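Local atomic coordinates of interleukin-2 receptor subunit beta (Mus musculus, PDB entry 6DG5), a protein that binds interleukin-2 as the beta subunit of its cell-surface receptor, and probably relays the cytokine's mitogenic signal and takes part in receptor-mediated endocytosis. Residues C97-P101 and F102-R106. Numbering follows the deposited sequence.
Sequences CDFHP and FDNLR. With FUC (alpha-L-fucopyranose), chain E.
The buried Phe-99 ring meets an asparagine, Asn-104, whose amide is tied to the N-terminus of the chain: ND2 donates to Ala-1 O. The two residues flank a short 3-10 turn just after strand 91-99. The turn starts the linker between the two fibronectin type III-like domains of this type I cytokine receptor ectodomain. Phe-99 CE1 lies 3.6 Å from Asn-104 CB. With CG anti to the backbone N (chi1 173°), the Phe-99 ring extends to meet the chain as it comes back. Ring and amide planes are 55° apart. Two backbone bonds close the turn. Asp-103 N bonds to His-100 O at 3.3 Å, and Asn-104 N bonds to Pro-101 O at 3.1 Å. His-100 and Asp-103 lie side by side and point the same way, their ring and carboxylate planes 41° apart. OD2 of Asp-103 is 3.4 Å from CB of His-100. Leu-105 CD2 comes to 3.8 Å from Pro-101 O. The side chains of Leu-105 and Pro-101 also touch Tyr-12 of strand 8-12. Beyond the turn, Arg-106 meets the fucose of a glycan carried by the protein itself. Its chain bends at chi2 and chi3, which lays one guanidinium face against fucose C5. Replacing Arg-106 by an alanine removes the guanidinium and is likely to leave fucose C5 without the flat group against it and O2 without its NH2 neighbour. Fucose O3 sits 2.9 Å from Arg-106 O. The sugar is hydrogen-bonded to Leu-107 O. Fucose O2 lies at the guanidinium edge, in its plane, 3.2 Å from Arg-106 NH2.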
ATOM      1  N   CYS B  97     -11.033 -12.949  26.068  1.00 58.04           N
ATOM      2  CA  CYS B  97     -11.538 -12.568  24.757  1.00 65.72           C
ATOM      3  C   CYS B  97     -10.472 -12.731  23.685  1.00 64.52           C
ATOM      4  O   CYS B  97      -9.269 -12.734  23.958  1.00 68.87           O
ATOM      5  CB  CYS B  97     -12.052 -11.126  24.743  1.00 74.17           C
ATOM      6  SG  CYS B  97     -11.760 -10.173  26.243  1.00 83.29           S
ATOM      7  N   ASP B  98     -10.950 -12.856  22.450  1.00 59.92           N
ATOM      8  CA  ASP B  98     -10.110 -12.861  21.266  1.00 56.42           C
ATOM      9  C   ASP B  98      -9.883 -11.435  20.788  1.00 40.65           C
ATOM     10  O   ASP B  98     -10.698 -10.540  21.030  1.00 44.18           O
ATOM     11  CB  ASP B  98     -10.749 -13.692  20.151  1.00 68.47           C
ATOM     12  CG  ASP B  98     -10.973 -15.135  20.555  1.00 80.72           C
ATOM     13  OD1 ASP B  98     -10.093 -15.709  21.229  1.00 83.85           O
ATOM     14  OD2 ASP B  98     -12.033 -15.695  20.205  1.00 86.15           O
ATOM     15  N   PHE B  99      -8.763 -11.230  20.102  1.00 28.34           N
ATOM     16  CA  PHE B  99      -8.363  -9.893  19.680  1.00 27.25           C
ATOM     17  C   PHE B  99      -7.631  -9.997  18.354  1.00 35.52           C
ATOM     18  O   PHE B  99      -6.561 -10.610  18.283  1.00 43.39           O
ATOM     19  CB  PHE B  99      -7.477  -9.232  20.739  1.00 29.03           C
ATOM     20  CG  PHE B  99      -6.884  -7.922  20.308  1.00 37.43           C
ATOM     21  CD1 PHE B  99      -7.660  -6.775  20.262  1.00 40.71           C
ATOM     22  CD2 PHE B  99      -5.545  -7.833  19.960  1.00 45.15           C
ATOM     23  CE1 PHE B  99      -7.114  -5.567  19.867  1.00 43.99           C
ATOM     24  CE2 PHE B  99      -4.995  -6.628  19.565  1.00 48.88           C
ATOM     25  CZ  PHE B  99      -5.780  -5.494  19.519  1.00 47.73           C
ATOM     26  N   HIS B 100      -8.208  -9.402  17.311  1.00 34.68           N
ATOM     27  CA  HIS B 100      -7.569  -9.352  16.005  1.00 33.14           C
ATOM     28  C   HIS B 100      -6.887  -8.003  15.851  1.00 32.82           C
ATOM     29  O   HIS B 100      -7.578  -6.973  15.784  1.00 37.59           O
ATOM     30  CB  HIS B 100      -8.591  -9.570  14.894  1.00 35.04           C
ATOM     31  CG  HIS B 100      -9.217 -10.929  14.920  1.00 36.25           C
ATOM     32  ND1 HIS B 100     -10.347 -11.216  15.655  1.00 37.02           N
ATOM     33  CD2 HIS B 100      -8.860 -12.085  14.313  1.00 37.64           C
ATOM     34  CE1 HIS B 100     -10.667 -12.487  15.490  1.00 37.88           C
ATOM     35  NE2 HIS B 100      -9.780 -13.037  14.680  1.00 40.03           N
ATOM     36  N   PRO B 101      -5.554  -7.953  15.788  1.00 23.18           N
ATOM     37  CA  PRO B 101      -4.863  -6.662  15.937  1.00 21.87           C
ATOM     38  C   PRO B 101      -5.121  -5.687  14.802  1.00 37.13           C
ATOM     39  O   PRO B 101      -5.333  -4.496  15.059  1.00 42.16           O
ATOM     40  CB  PRO B 101      -3.383  -7.070  16.013  1.00 27.39           C
ATOM     41  CG  PRO B 101      -3.395  -8.522  16.386  1.00 28.16           C
ATOM     42  CD  PRO B 101      -4.613  -9.083  15.731  1.00 23.83           C
ATOM     43  N   PHE B 102      -5.099  -6.144  13.555  1.00 34.09           N
ATOM     44  CA  PHE B 102      -5.260  -5.222  12.437  1.00 30.66           C
ATOM     45  C   PHE B 102      -6.716  -4.882  12.146  1.00 28.66           C
ATOM     46  O   PHE B 102      -6.983  -4.132  11.202  1.00 22.04           O
ATOM     47  CB  PHE B 102      -4.585  -5.790  11.190  1.00 30.52           C
ATOM     48  CG  PHE B 102      -3.105  -5.559  11.157  1.00 21.89           C
ATOM     49  CD1 PHE B 102      -2.247  -6.377  11.872  1.00 30.33           C
ATOM     50  CD2 PHE B 102      -2.571  -4.515  10.424  1.00 21.24           C
ATOM     51  CE1 PHE B 102      -0.883  -6.162  11.847  1.00 32.18           C
ATOM     52  CE2 PHE B 102      -1.210  -4.295  10.393  1.00 21.01           C
ATOM     53  CZ  PHE B 102      -0.364  -5.121  11.107  1.00 31.73           C
ATOM     54  N   ASP B 103      -7.652  -5.413  12.929  1.00 28.16           N
ATOM     55  CA  ASP B 103      -9.034  -4.955  12.913  1.00 38.15           C
ATOM     56  C   ASP B 103      -9.321  -3.948  14.019  1.00 38.65           C
ATOM     57  O   ASP B 103     -10.428  -3.406  14.075  1.00 43.06           O
ATOM     58  CB  ASP B 103      -9.994  -6.144  13.032  1.00 48.35           C
ATOM     59  CG  ASP B 103      -9.870  -7.110  11.867  1.00 59.28           C
ATOM     60  OD1 ASP B 103      -9.558  -6.659  10.746  1.00 62.17           O
ATOM     61  OD2 ASP B 103     -10.081  -8.324  12.070  1.00 62.99           O
ATOM     62  N   ASN B 104      -8.344  -3.682  14.892  1.00 31.96           N
ATOM     63  CA  ASN B 104      -8.478  -2.730  15.992  1.00 26.61           C
ATOM     64  C   ASN B 104      -7.258  -1.806  15.979  1.00 29.70           C
ATOM     65  O   ASN B 104      -6.445  -1.807  16.904  1.00 30.39           O
ATOM     66  CB  ASN B 104      -8.620  -3.455  17.332  1.00 30.18           C
ATOM     67  CG  ASN B 104      -9.968  -4.138  17.490  1.00 45.59           C
ATOM     68  OD1 ASN B 104     -10.296  -5.071  16.756  1.00 55.08           O
ATOM     69  ND2 ASN B 104     -10.753  -3.677  18.457  1.00 51.69           N
ATOM     70  N   LEU B 105      -7.140  -1.007  14.923  1.00 28.29           N
ATOM     71  CA  LEU B 105      -5.987  -0.141  14.722  1.00 20.65           C
ATOM     72  C   LEU B 105      -6.295   1.274  15.191  1.00 26.62           C
ATOM     73  O   LEU B 105      -7.324   1.848  14.818  1.00 33.87           O
ATOM     74  CB  LEU B 105      -5.571  -0.124  13.251  1.00 18.82           C
ATOM     75  CG  LEU B 105      -4.816  -1.347  12.732  1.00 22.42           C
ATOM     76  CD1 LEU B 105      -4.527  -1.192  11.249  1.00 18.74           C
ATOM     77  CD2 LEU B 105      -3.526  -1.546  13.510  1.00 25.96           C
ATOM     78  N   ARG B 106      -5.398   1.832  16.003  1.00 18.68           N
ATOM     79  CA  ARG B 106      -5.480   3.229  16.430  1.00 17.28           C
ATOM     80  C   ARG B 106      -4.053   3.767  16.456  1.00 27.53           C
ATOM     81  O   ARG B 106      -3.331   3.584  17.441  1.00 42.34           O
ATOM     82  CB  ARG B 106      -6.158   3.367  17.789  1.00 17.37           C
ATOM     83  CG  ARG B 106      -6.889   4.690  17.968  1.00 17.49           C
ATOM     84  CD  ARG B 106      -6.373   5.471  19.164  1.00 17.77           C
ATOM     85  NE  ARG B 106      -7.252   5.356  20.327  1.00 20.33           N
ATOM     86  CZ  ARG B 106      -6.944   4.695  21.437  1.00 22.07           C
ATOM     87  NH1 ARG B 106      -7.807   4.647  22.445  1.00 26.94           N
ATOM     88  NH2 ARG B 106      -5.771   4.089  21.547  1.00 18.91           N
TER
HETATM   89  C1  FUC E   7      -2.080   4.858  22.786  1.00 36.10           C
HETATM   90  C2  FUC E   7      -2.120   4.440  21.293  1.00 32.65           C
HETATM   91  C3  FUC E   7      -2.841   5.482  20.423  1.00 34.87           C
HETATM   92  C4  FUC E   7      -2.916   6.865  21.107  1.00 37.04           C
HETATM   93  C5  FUC E   7      -3.605   6.739  22.483  1.00 45.44           C
HETATM   94  C6  FUC E   7      -3.266   7.875  23.441  1.00 51.55           C
HETATM   95  O2  FUC E   7      -2.702   3.157  21.108  1.00 27.28           O
HETATM   96  O3  FUC E   7      -2.151   5.635  19.190  1.00 40.31           O
HETATM   97  O4  FUC E   7      -1.627   7.460  21.233  1.00 33.83           O
HETATM   98  O5  FUC E   7      -3.284   5.500  23.167  1.00 43.01           O